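Local structure of amidase (Bacillus anthracis, 5EWQ) at residues L191-P196 / S208-A213; R268-A273 / P465-P470; D322-N327 / V449-E454; E326-V331 / E478-V483. The protein probably hydrolyses amides as a member of the amidase signature family, releasing a carboxylate and ammonia or an amine. All coordinates share one frame; numbering follows the deposited sequence.

Contact 1. Residues L191-P196 / S208-A213; sequences LNPYGP and SATVVA
Pro193 and Thr210 lie closest in the backbone, their CA atoms 6.9 Å apart, where a type I beta turn from Asn192 to Gly195 rests against the flank of helix 206-213. Thr210 and Ala213, three residues apart, lie on the same side of that helix, and the proline ring reaches both. Its CD meets the methyl CG2 of Thr210 at 3.9 Å, while Pro193 CG lies 4.0 Å from Ala213 CB. Proline suits the second position of such a turn, whose phi its ring already imposes, and alanine's small side chain lets that ring come near the helix. Thr210 divides its two branches between different tasks. With chi1 at -50°, CG2 is anti to the backbone N and faces the proline, whereas OG1 lies beside the N and has Gln236 OE1, Ser206 O and Asn190 ND2 as hydrogen-bonding partners, two of them acceptors that must share or compete for its single proton. The turn is tied internally by Gly195 N to Asn192 O at 2.9 Å and by Tyr194 N to Asn192 OD1 at 3.0 Å. The second bond is nearly straight (165°), its donor tilted 21° from the carbonyl plane, and it makes Asn192 the head of an Asx turn. Asn192 ND2 gives hydrogen bonds to the carbonyls of Asp200 and Gln235. In amidase signature enzymes a Gly/Ser-rich segment leads into a helix like this one; here an Asx-braced turn packs against that helix in the buried interior.

Contact 2. Residues R268-A273 / P465-P470; sequences RTVKDA and PELAVP
A helix lying against one face of the central mixed sheet is the setting: Val270, in the first turn of helix 270-280, packs on Leu467 and Val469 of strand 466-473. The CA atoms of Val270 and Val469 are 7.5 Å apart. Val270 carries the helix side of the contact alone, using both methyls. CG1 is anti to the backbone N (chi1 -177°) and meets Leu467 CD2 at 4.2 Å; CG2, anti to the carbonyl carbon, lies 4.0 Å from Val469 CG2. The two valines cross at about a right angle, and one methyl of each makes the contact. Leu467 and Val469 stand two residues apart in the strand and so can offer their side chains to the same helix, and beta-branched valine suits the extended backbone. Phe495 also packs on Val270, and Tyr501 on Val469, both from helix 491-503, which shares this side of the sheet. Glu502 of that helix accepts a hydrogen bond from Val270 N, an amide at the start of a helix where no preceding turn supplies an acceptor. The strand's own peptide groups pair with neighbouring strands, as between Val469 and Ala482. What passes between the two segments is wholly apolar, which implies cohesion through burial of methyl groups and dispersion, with directional bonding left to the surrounding chain.

Contact 3. Residues D322-N327 / V449-E454; sequences DQQDEN and VMINNE
Gln324 and Ile451 approach from opposite directions, and their ends meet between a loop and the last residue of a strand. The glutamine chain is folded: a bend about CB-CG (chi2 69°) swings the amide round, bringing OE1 to 3.3 Å from Ile451 CD1. The amide carbon CD follows at 4.1 Å from that same methyl. At this resolution the two ends of an amide are hard to tell apart, so the meeting is best read as amide against methyl. Glutamine suits this partly exposed place, because its amide can cover a methyl and still lie beside solvent-facing charge. Ile451 answers with an extended branch. Its CG1 lies anti to the carbonyl carbon (chi1 -64°), and chi2 of -177° stretches CD1 straight outward, the longest reach open to isoleucine. Ile451 closes strand 447-451, which lies in the mixed sheet between strands 314-317 and 479-485; Phe319 and Val480 also touch its side chain. Directly after it, Asn452 has a positive phi, tolerated by asparagine, and its OD1 accepts a hydrogen bond from Gly481 N. Three residues beyond Ile451, Glu454 points its side chain toward the loop. That side chain places OE2 4.4 Å from Gln324 NE2, too far for a hydrogen bond. The carboxylate of Glu454 instead makes a long, weak ion pair with Arg328 NH1.

Contact 4. Residues E326-V331 / E478-V483; sequences ENRKAV and EPVGAV
Val480 is where Arg328 and Val331 touch the strand, in the second position of strand 479-485. The segment 478-483 enters with Glu478, whose extended chain sends OE2 to a hydrogen bond with Gln235 NE2. Pro479 follows and packs on Tyr194 and Tyr473. At Val480 the chain turns its side chain toward segment 326-331, with CA 7.7 Å from that of Val331. The two methyls part company here. With chi1 of 169°, CG1 is anti to the backbone N and meets Val331 CG1 at 4.0 Å. CG2 goes to Arg328, where CD is 3.7 Å away; these side chains cross at about a right angle. Arg328 serves with its aliphatic part: bends at chi2 and chi3 lay CD on the valine. Arginine thus suits a boundary, apolar along the stem and charged at the end. Gly481 and Ala482 come next, their backbones given to pairing within the sheet, and the side chain of Val483 packs on Met450, so these last residues look to neighbouring strands. Arg328 and Val331, three residues apart, bring the first turn of helix 329-341 and its approach down on Val480: a helix-on-sheet layer of the kind from which alpha/beta folds such as the amidase signature fold are built.

Contacts 1, 2 and 4 are largely buried, although contact 4 includes a partly exposed arginine; contact 3 is set apart as the one at the surface. Contacts 1 and 2 lie nearer the centre of the chain, whereas contacts 3 and 4 sit about 20 Å out, their centres about 6 Å apart. Contacts 2, 3 and 4 all reach the same mixed sheet; strand 479-485 lies between strands 466-473 and 447-451, so probable backbone hydrogen bonds join the three. Contact 1 belongs to a turn and a helix instead, yet touches contact 2 through Arg268 and contact 4 through Tyr194 on Pro479. Methyl against methyl makes contact 2; contact 4 adds an arginine stem, contact 1 sets a ring against methyls, and contact 3 an amide against a methyl.

Contact 1. Residues L191-P196 / S208-A213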
loop_
_atom_site.group_PDB
_atom_site.type_symbol
_atom_site.label_atom_id
_atom_site.label_comp_id
_atom_site.label_asym_id
_atom_site.label_seq_id
_atom_site.Cartn_x
_atom_site.Cartn_y
_atom_site.Cartn_z
ATOM N N LEU A 191 3.686 -11.496 -8.676
ATOM C CA LEU A 191 4.826 -12.293 -8.232
ATOM C C LEU A 191 5.773 -11.486 -7.345
ATOM O O LEU A 191 5.974 -10.291 -7.557
ATOM C CB LEU A 191 5.584 -12.855 -9.435
ATOM C CG LEU A 191 4.784 -13.784 -10.350
ATOM C CD1 LEU A 191 5.677 -14.361 -11.433
ATOM C CD2 LEU A 191 4.114 -14.894 -9.549
ATOM N N ASN A 192 6.344 -12.150 -6.345
ATOM C CA ASN A 192 7.273 -11.507 -5.424
ATOM C C ASN A 192 8.659 -11.404 -6.051
ATOM O O ASN A 192 9.266 -12.419 -6.387
ATOM C CB ASN A 192 7.334 -12.281 -4.102
ATOM C CG ASN A 192 8.025 -11.503 -2.991
ATOM O OD1 ASN A 192 9.051 -10.857 -3.207
ATOM N ND2 ASN A 192 7.461 -11.569 -1.791
ATOM N N PRO A 193 9.163 -10.168 -6.206
ATOM C CA PRO A 193 10.447 -9.885 -6.860
ATOM C C PRO A 193 11.647 -10.542 -6.178
ATOM O O PRO A 193 12.708 -10.647 -6.793
ATOM C CB PRO A 193 10.552 -8.356 -6.780
ATOM C CG PRO A 193 9.627 -7.959 -5.678
ATOM C CD PRO A 193 8.500 -8.937 -5.744
ATOM N N TYR A 194 11.483 -10.975 -4.933
ATOM C CA TYR A 194 12.569 -11.624 -4.205
ATOM C C TYR A 194 12.571 -13.133 -4.417
ATOM O O TYR A 194 13.473 -13.833 -3.955
ATOM C CB TYR A 194 12.479 -11.303 -2.714
ATOM C CG TYR A 194 12.901 -9.892 -2.378
ATOM C CD1 TYR A 194 14.232 -9.589 -2.125
ATOM C CD2 TYR A 194 11.971 -8.863 -2.320
ATOM C CE1 TYR A 194 14.626 -8.301 -1.821
ATOM C CE2 TYR A 194 12.356 -7.571 -2.017
ATOM C CZ TYR A 194 13.685 -7.296 -1.768
ATOM O OH TYR A 194 14.074 -6.013 -1.465
ATOM N N GLY A 195 11.559 -13.630 -5.120
ATOM C CA GLY A 195 11.455 -15.048 -5.408
ATOM C C GLY A 195 10.070 -15.441 -5.885
ATOM O O GLY A 195 9.239 -15.878 -5.088
ATOM N N PRO A 196 9.815 -15.285 -7.194
ATOM C CA PRO A 196 8.526 -15.611 -7.817
ATOM C C PRO A 196 8.092 -17.042 -7.523
ATOM O O PRO A 196 8.944 -17.929 -7.454
ATOM C CB PRO A 196 8.802 -15.419 -9.311
ATOM C CG PRO A 196 9.918 -14.433 -9.358
ATOM C CD PRO A 196 10.779 -14.751 -8.171
ATOM N N SER A 208 1.405 -2.560 -5.216
ATOM C CA SER A 208 1.912 -1.301 -4.688
ATOM C C SER A 208 3.229 -1.516 -3.951
ATOM O O SER A 208 4.057 -0.613 -3.864
ATOM C CB SER A 208 0.884 -0.654 -3.759
ATOM O OG SER A 208 -0.306 -0.340 -4.461
ATOM N N ALA A 209 3.415 -2.722 -3.426
ATOM C CA ALA A 209 4.661 -3.085 -2.765
ATOM C C ALA A 209 5.733 -3.436 -3.790
ATOM O O ALA A 209 6.912 -3.156 -3.589
ATOM C CB ALA A 209 4.437 -4.251 -1.815
ATOM N N THR A 210 5.311 -4.046 -4.892
ATOM C CA THR A 210 6.238 -4.540 -5.902
ATOM C C THR A 210 6.842 -3.418 -6.744
ATOM O O THR A 210 8.030 -3.449 -7.068
ATOM C CB THR A 210 5.549 -5.550 -6.839
ATOM O OG1 THR A 210 4.871 -6.545 -6.062
ATOM C CG2 THR A 210 6.568 -6.224 -7.745
ATOM N N VAL A 211 6.024 -2.430 -7.091
ATOM C CA VAL A 211 6.463 -1.337 -7.955
ATOM C C VAL A 211 7.592 -0.519 -7.331
ATOM O O VAL A 211 8.431 0.032 -8.043
ATOM C CB VAL A 211 5.295 -0.394 -8.311
ATOM C CG1 VAL A 211 4.310 -1.096 -9.229
ATOM C CG2 VAL A 211 4.600 0.102 -7.053
ATOM N N VAL A 212 7.616 -0.441 -6.005
ATOM C CA VAL A 212 8.681 0.279 -5.316
ATOM C C VAL A 212 9.826 -0.665 -4.965
ATOM O O VAL A 212 10.967 -0.236 -4.807
ATOM C CB VAL A 212 8.171 0.975 -4.036
ATOM C CG1 VAL A 212 7.276 2.153 -4.393
ATOM C CG2 VAL A 212 7.440 -0.013 -3.143
ATOM N N ALA A 213 9.519 -1.952 -4.855
ATOM C CA ALA A 213 10.539 -2.954 -4.567
ATOM C C ALA A 213 11.403 -3.211 -5.797
ATOM O O ALA A 213 12.621 -3.341 -5.694
ATOM C CB ALA A 213 9.898 -4.247 -4.090
#

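Contact 2. Residues R268-A273 / P465-P470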
loop_
_atom_site.group_PDB
_atom_site.type_symbol
_atom_site.label_atom_id
_atom_site.label_comp_id
_atom_site.label_asym_id
_atom_site.label_seq_id
_atom_site.Cartn_x
_atom_site.Cartn_y
_atom_site.Cartn_z
ATOM N N ARG A 268 10.369 2.434 -0.556
ATOM C CA ARG A 268 11.513 1.654 -0.097
ATOM C C ARG A 268 12.067 2.249 1.189
ATOM O O ARG A 268 12.622 1.543 2.029
ATOM C CB ARG A 268 12.610 1.611 -1.161
ATOM C CG ARG A 268 12.109 1.685 -2.588
ATOM C CD ARG A 268 13.270 1.711 -3.569
ATOM N NE ARG A 268 12.824 1.961 -4.935
ATOM C CZ ARG A 268 12.708 3.171 -5.473
ATOM N NH1 ARG A 268 12.294 3.308 -6.724
ATOM N NH2 ARG A 268 13.009 4.247 -4.756
ATOM N N THR A 269 11.908 3.561 1.328
ATOM C CA THR A 269 12.480 4.296 2.446
ATOM C C THR A 269 11.393 4.965 3.282
ATOM O O THR A 269 10.398 5.450 2.744
ATOM C CB THR A 269 13.477 5.361 1.950
ATOM O OG1 THR A 269 14.363 4.774 0.990
ATOM C CG2 THR A 269 14.287 5.932 3.105
ATOM N N VAL A 270 11.589 4.979 4.599
ATOM C CA VAL A 270 10.670 5.638 5.521
ATOM C C VAL A 270 10.567 7.128 5.198
ATOM O O VAL A 270 9.500 7.732 5.320
ATOM C CB VAL A 270 11.121 5.453 6.985
ATOM C CG1 VAL A 270 10.119 6.079 7.942
ATOM C CG2 VAL A 270 11.300 3.977 7.297
ATOM N N LYS A 271 11.689 7.704 4.780
ATOM C CA LYS A 271 11.749 9.100 4.363
ATOM C C LYS A 271 10.810 9.373 3.192
ATOM O O LYS A 271 9.976 10.276 3.248
ATOM C CB LYS A 271 13.183 9.473 3.978
ATOM C CG LYS A 271 13.365 10.899 3.483
ATOM C CD LYS A 271 13.516 11.874 4.637
ATOM C CE LYS A 271 14.264 13.128 4.203
ATOM N NZ LYS A 271 14.595 14.010 5.356
ATOM N N ASP A 272 10.955 8.580 2.135
ATOM C CA ASP A 272 10.150 8.738 0.930
ATOM C C ASP A 272 8.669 8.483 1.199
ATOM O O ASP A 272 7.801 9.083 0.563
ATOM C CB ASP A 272 10.656 7.801 -0.169
ATOM C CG ASP A 272 12.083 8.105 -0.584
ATOM O OD1 ASP A 272 12.487 9.284 -0.499
ATOM O OD2 ASP A 272 12.800 7.169 -0.993
ATOM N N ALA A 273 8.384 7.593 2.144
ATOM C CA ALA A 273 7.009 7.290 2.522
ATOM C C ALA A 273 6.346 8.501 3.169
ATOM O O ALA A 273 5.187 8.809 2.893
ATOM C CB ALA A 273 6.967 6.094 3.462
ATOM N N PRO A 465 -2.199 4.009 14.000
ATOM C CA PRO A 465 -1.312 3.950 12.833
ATOM C C PRO A 465 -0.331 2.779 12.874
ATOM O O PRO A 465 0.067 2.336 13.951
ATOM C CB PRO A 465 -0.563 5.283 12.898
ATOM C CG PRO A 465 -0.571 5.643 14.339
ATOM C CD PRO A 465 -1.897 5.166 14.861
ATOM N N GLU A 466 0.048 2.290 11.697
ATOM C CA GLU A 466 0.984 1.179 11.576
ATOM C C GLU A 466 2.081 1.513 10.574
ATOM O O GLU A 466 1.804 2.060 9.508
ATOM C CB GLU A 466 0.258 -0.095 11.143
ATOM C CG GLU A 466 -0.898 -0.500 12.037
ATOM C CD GLU A 466 -1.811 -1.504 11.366
ATOM O OE1 GLU A 466 -1.598 -1.791 10.169
ATOM O OE2 GLU A 466 -2.743 -2.003 12.031
ATOM N N LEU A 467 3.323 1.181 10.910
ATOM C CA LEU A 467 4.446 1.456 10.018
ATOM C C LEU A 467 5.333 0.229 9.824
ATOM O O LEU A 467 5.946 -0.261 10.772
ATOM C CB LEU A 467 5.280 2.623 10.553
ATOM C CG LEU A 467 6.450 3.060 9.670
ATOM C CD1 LEU A 467 5.950 3.519 8.309
ATOM C CD2 LEU A 467 7.258 4.155 10.345
ATOM N N ALA A 468 5.401 -0.254 8.588
ATOM C CA ALA A 468 6.208 -1.426 8.262
ATOM C C ALA A 468 7.600 -1.029 7.780
ATOM O O ALA A 468 7.743 -0.196 6.887
ATOM C CB ALA A 468 5.507 -2.269 7.212
ATOM N N VAL A 469 8.623 -1.631 8.379
ATOM C CA VAL A 469 10.011 -1.358 8.015
ATOM C C VAL A 469 10.764 -2.672 7.809
ATOM O O VAL A 469 10.686 -3.566 8.652
ATOM C CB VAL A 469 10.726 -0.513 9.098
ATOM C CG1 VAL A 469 12.182 -0.274 8.727
ATOM C CG2 VAL A 469 10.006 0.812 9.310
ATOM N N PRO A 470 11.483 -2.796 6.678
ATOM C CA PRO A 470 12.266 -3.994 6.350
ATOM C C PRO A 470 13.182 -4.442 7.489
ATOM O O PRO A 470 14.090 -3.707 7.879
ATOM C CB PRO A 470 13.089 -3.548 5.138
ATOM C CG PRO A 470 12.243 -2.516 4.485
ATOM C CD PRO A 470 11.540 -1.792 5.601
#

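Contact 3. Residues D322-N327 / V449-E454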
loop_
_atom_site.group_PDB
_atom_site.type_symbol
_atom_site.label_atom_id
_atom_site.label_comp_id
_atom_site.label_asym_id
_atom_site.label_seq_id
_atom_site.Cartn_x
_atom_site.Cartn_y
_atom_site.Cartn_z
ATOM N N ASP A 322 12.901 -16.465 21.422
ATOM C CA ASP A 322 13.080 -17.843 21.864
ATOM C C ASP A 322 12.006 -18.774 21.304
ATOM O O ASP A 322 12.289 -19.922 20.959
ATOM C CB ASP A 322 13.081 -17.914 23.393
ATOM N N GLN A 323 10.779 -18.275 21.213
ATOM C CA GLN A 323 9.659 -19.082 20.740
ATOM C C GLN A 323 9.588 -19.080 19.214
ATOM O O GLN A 323 8.776 -19.786 18.617
ATOM C CB GLN A 323 8.345 -18.570 21.335
ATOM C CG GLN A 323 7.212 -19.585 21.336
ATOM C CD GLN A 323 5.933 -19.026 21.926
ATOM O OE1 GLN A 323 5.748 -17.811 22.001
ATOM N NE2 GLN A 323 5.043 -19.912 22.356
ATOM N N GLN A 324 10.450 -18.285 18.588
ATOM C CA GLN A 324 10.475 -18.182 17.135
ATOM C C GLN A 324 11.125 -19.415 16.515
ATOM O O GLN A 324 11.958 -20.068 17.144
ATOM C CB GLN A 324 11.221 -16.920 16.699
ATOM C CG GLN A 324 10.732 -16.333 15.390
ATOM C CD GLN A 324 9.346 -15.734 15.512
ATOM O OE1 GLN A 324 9.166 -14.680 16.121
ATOM N NE2 GLN A 324 8.356 -16.406 14.938
ATOM N N ASP A 325 10.741 -19.729 15.283
ATOM C CA ASP A 325 11.329 -20.852 14.564
ATOM C C ASP A 325 12.789 -20.565 14.230
ATOM O O ASP A 325 13.230 -19.418 14.283
ATOM C CB ASP A 325 10.541 -21.149 13.287
ATOM N N GLU A 326 13.533 -21.610 13.882
ATOM C CA GLU A 326 14.950 -21.470 13.558
ATOM C C GLU A 326 15.159 -20.631 12.300
ATOM O O GLU A 326 16.246 -20.102 12.067
ATOM C CB GLU A 326 15.596 -22.846 13.384
ATOM N N ASN A 327 14.108 -20.515 11.493
ATOM C CA ASN A 327 14.173 -19.758 10.251
ATOM C C ASN A 327 14.189 -18.249 10.493
ATOM O O ASN A 327 14.956 -17.522 9.862
ATOM C CB ASN A 327 12.996 -20.130 9.347
ATOM C CG ASN A 327 13.384 -20.204 7.884
ATOM O OD1 ASN A 327 14.536 -20.478 7.548
ATOM N ND2 ASN A 327 12.420 -19.961 7.003
ATOM N N VAL A 449 6.260 -2.969 18.312
ATOM C CA VAL A 449 6.802 -3.565 17.096
ATOM C C VAL A 449 6.395 -5.035 16.969
ATOM O O VAL A 449 6.316 -5.761 17.962
ATOM C CB VAL A 449 8.347 -3.436 17.047
ATOM C CG1 VAL A 449 8.999 -4.244 18.162
ATOM C CG2 VAL A 449 8.885 -3.858 15.686
HETATM N N MSE A 450 6.115 -5.463 15.742
HETATM C CA MSE A 450 5.702 -6.836 15.481
HETATM C C MSE A 450 6.469 -7.419 14.300
HETATM O O MSE A 450 7.114 -6.689 13.547
HETATM C CB MSE A 450 4.199 -6.900 15.204
HETATM C CG MSE A 450 3.842 -6.686 13.741
HETATM SE SE MSE A 450 1.928 -6.519 13.421
HETATM C CE MSE A 450 1.713 -4.659 13.951
ATOM N N ILE A 451 6.397 -8.737 14.145
ATOM C CA ILE A 451 6.968 -9.400 12.979
ATOM C C ILE A 451 5.877 -9.659 11.945
ATOM O O ILE A 451 4.890 -10.334 12.235
ATOM C CB ILE A 451 7.651 -10.728 13.351
ATOM C CG1 ILE A 451 8.838 -10.475 14.282
ATOM C CG2 ILE A 451 8.108 -11.461 12.101
ATOM C CD1 ILE A 451 9.613 -11.724 14.636
ATOM N N ASN A 452 6.067 -9.116 10.744
ATOM C CA ASN A 452 5.085 -9.218 9.666
ATOM C C ASN A 452 3.707 -8.709 10.085
ATOM O O ASN A 452 3.583 -7.607 10.617
ATOM C CB ASN A 452 4.984 -10.661 9.165
ATOM C CG ASN A 452 6.287 -11.165 8.574
ATOM O OD1 ASN A 452 7.110 -10.382 8.102
ATOM N ND2 ASN A 452 6.478 -12.479 8.596
ATOM N N ASN A 453 2.676 -9.514 9.853
ATOM C CA ASN A 453 1.309 -9.093 10.141
ATOM C C ASN A 453 0.624 -9.944 11.208
ATOM O O ASN A 453 -0.564 -10.254 11.100
ATOM C CB ASN A 453 0.473 -9.111 8.858
ATOM C CG ASN A 453 0.340 -10.501 8.268
ATOM O OD1 ASN A 453 1.234 -11.337 8.408
ATOM N ND2 ASN A 453 -0.783 -10.757 7.608
ATOM N N GLU A 454 1.369 -10.303 12.248
ATOM C CA GLU A 454 0.850 -11.183 13.290
ATOM C C GLU A 454 -0.151 -10.485 14.212
ATOM O O GLU A 454 -1.066 -11.122 14.735
ATOM C CB GLU A 454 2.004 -11.759 14.114
ATOM C CG GLU A 454 2.933 -12.661 13.318
ATOM C CD GLU A 454 4.128 -13.129 14.125
ATOM O OE1 GLU A 454 4.232 -12.753 15.312
ATOM O OE2 GLU A 454 4.965 -13.872 13.570
#

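Contact 4. Residues E326-V331 / E478-V483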
loop_
_atom_site.group_PDB
_atom_site.type_symbol
_atom_site.label_atom_id
_atom_site.label_comp_id
_atom_site.label_asym_id
_atom_site.label_seq_id
_atom_site.Cartn_x
_atom_site.Cartn_y
_atom_site.Cartn_z
ATOM N N GLU A 326 13.533 -21.610 13.882
ATOM C CA GLU A 326 14.950 -21.470 13.558
ATOM C C GLU A 326 15.159 -20.631 12.300
ATOM O O GLU A 326 16.246 -20.102 12.067
ATOM C CB GLU A 326 15.596 -22.846 13.384
ATOM N N ASN A 327 14.108 -20.515 11.493
ATOM C CA ASN A 327 14.173 -19.758 10.251
ATOM C C ASN A 327 14.189 -18.249 10.493
ATOM O O ASN A 327 14.956 -17.522 9.862
ATOM C CB ASN A 327 12.996 -20.130 9.347
ATOM C CG ASN A 327 13.384 -20.204 7.884
ATOM O OD1 ASN A 327 14.536 -20.478 7.548
ATOM N ND2 ASN A 327 12.420 -19.961 7.003
ATOM N N ARG A 328 13.346 -17.784 11.409
ATOM C CA ARG A 328 13.246 -16.357 11.702
ATOM C C ARG A 328 13.973 -15.967 12.987
ATOM O O ARG A 328 13.912 -14.812 13.410
ATOM C CB ARG A 328 11.780 -15.928 11.805
ATOM C CG ARG A 328 10.965 -16.113 10.536
ATOM C CD ARG A 328 9.914 -15.018 10.410
ATOM N NE ARG A 328 8.605 -15.536 10.020
ATOM C CZ ARG A 328 7.606 -15.753 10.870
ATOM N NH1 ARG A 328 7.764 -15.493 12.161
ATOM N NH2 ARG A 328 6.449 -16.226 10.431
ATOM N N LYS A 329 14.653 -16.928 13.605
ATOM C CA LYS A 329 15.332 -16.690 14.876
ATOM C C LYS A 329 16.447 -15.656 14.749
ATOM O O LYS A 329 16.639 -14.827 15.639
ATOM C CB LYS A 329 15.901 -17.999 15.428
ATOM N N ALA A 330 17.178 -15.711 13.641
ATOM C CA ALA A 330 18.292 -14.798 13.411
ATOM C C ALA A 330 17.803 -13.387 13.098
ATOM O O ALA A 330 18.411 -12.402 13.516
ATOM C CB ALA A 330 19.175 -15.314 12.284
ATOM N N VAL A 331 16.701 -13.297 12.362
ATOM C CA VAL A 331 16.135 -12.008 11.984
ATOM C C VAL A 331 15.514 -11.306 13.189
ATOM O O VAL A 331 15.728 -10.112 13.402
ATOM C CB VAL A 331 15.069 -12.162 10.884
ATOM C CG1 VAL A 331 14.522 -10.801 10.478
ATOM C CG2 VAL A 331 15.656 -12.882 9.682
ATOM N N GLU A 478 13.473 -15.321 2.319
ATOM C CA GLU A 478 12.140 -14.732 2.319
ATOM C C GLU A 478 12.110 -13.488 3.200
ATOM O O GLU A 478 12.496 -13.540 4.368
ATOM C CB GLU A 478 11.101 -15.747 2.794
ATOM C CG GLU A 478 9.668 -15.241 2.733
ATOM C CD GLU A 478 8.651 -16.360 2.832
ATOM O OE1 GLU A 478 9.063 -17.538 2.898
ATOM O OE2 GLU A 478 7.438 -16.063 2.840
ATOM N N PRO A 479 11.656 -12.361 2.633
ATOM C CA PRO A 479 11.618 -11.063 3.315
ATOM C C PRO A 479 10.797 -11.074 4.603
ATOM O O PRO A 479 9.695 -11.621 4.641
ATOM C CB PRO A 479 10.974 -10.142 2.273
ATOM C CG PRO A 479 11.277 -10.788 0.966
ATOM C CD PRO A 479 11.205 -12.259 1.235
ATOM N N VAL A 480 11.349 -10.472 5.651
ATOM C CA VAL A 480 10.647 -10.316 6.916
ATOM C C VAL A 480 10.708 -8.860 7.357
ATOM O O VAL A 480 11.789 -8.278 7.448
ATOM C CB VAL A 480 11.243 -11.214 8.019
ATOM C CG1 VAL A 480 10.679 -10.835 9.381
ATOM C CG2 VAL A 480 10.978 -12.681 7.712
ATOM N N GLY A 481 9.548 -8.270 7.621
ATOM C CA GLY A 481 9.485 -6.875 8.011
ATOM C C GLY A 481 9.107 -6.675 9.465
ATOM O O GLY A 481 8.532 -7.559 10.101
ATOM N N ALA A 482 9.445 -5.504 9.994
ATOM C CA ALA A 482 9.065 -5.131 11.348
ATOM C C ALA A 482 8.032 -4.013 11.303
ATOM O O ALA A 482 8.341 -2.888 10.911
ATOM C CB ALA A 482 10.283 -4.705 12.149
ATOM N N VAL A 483 6.804 -4.329 11.699
ATOM C CA VAL A 483 5.717 -3.358 11.650
ATOM C C VAL A 483 5.494 -2.704 13.009
ATOM O O VAL A 483 5.265 -3.385 14.008
ATOM C CB VAL A 483 4.404 -4.007 11.178
ATOM C CG1 VAL A 483 3.298 -2.967 11.102
ATOM C CG2 VAL A 483 4.604 -4.677 9.830
#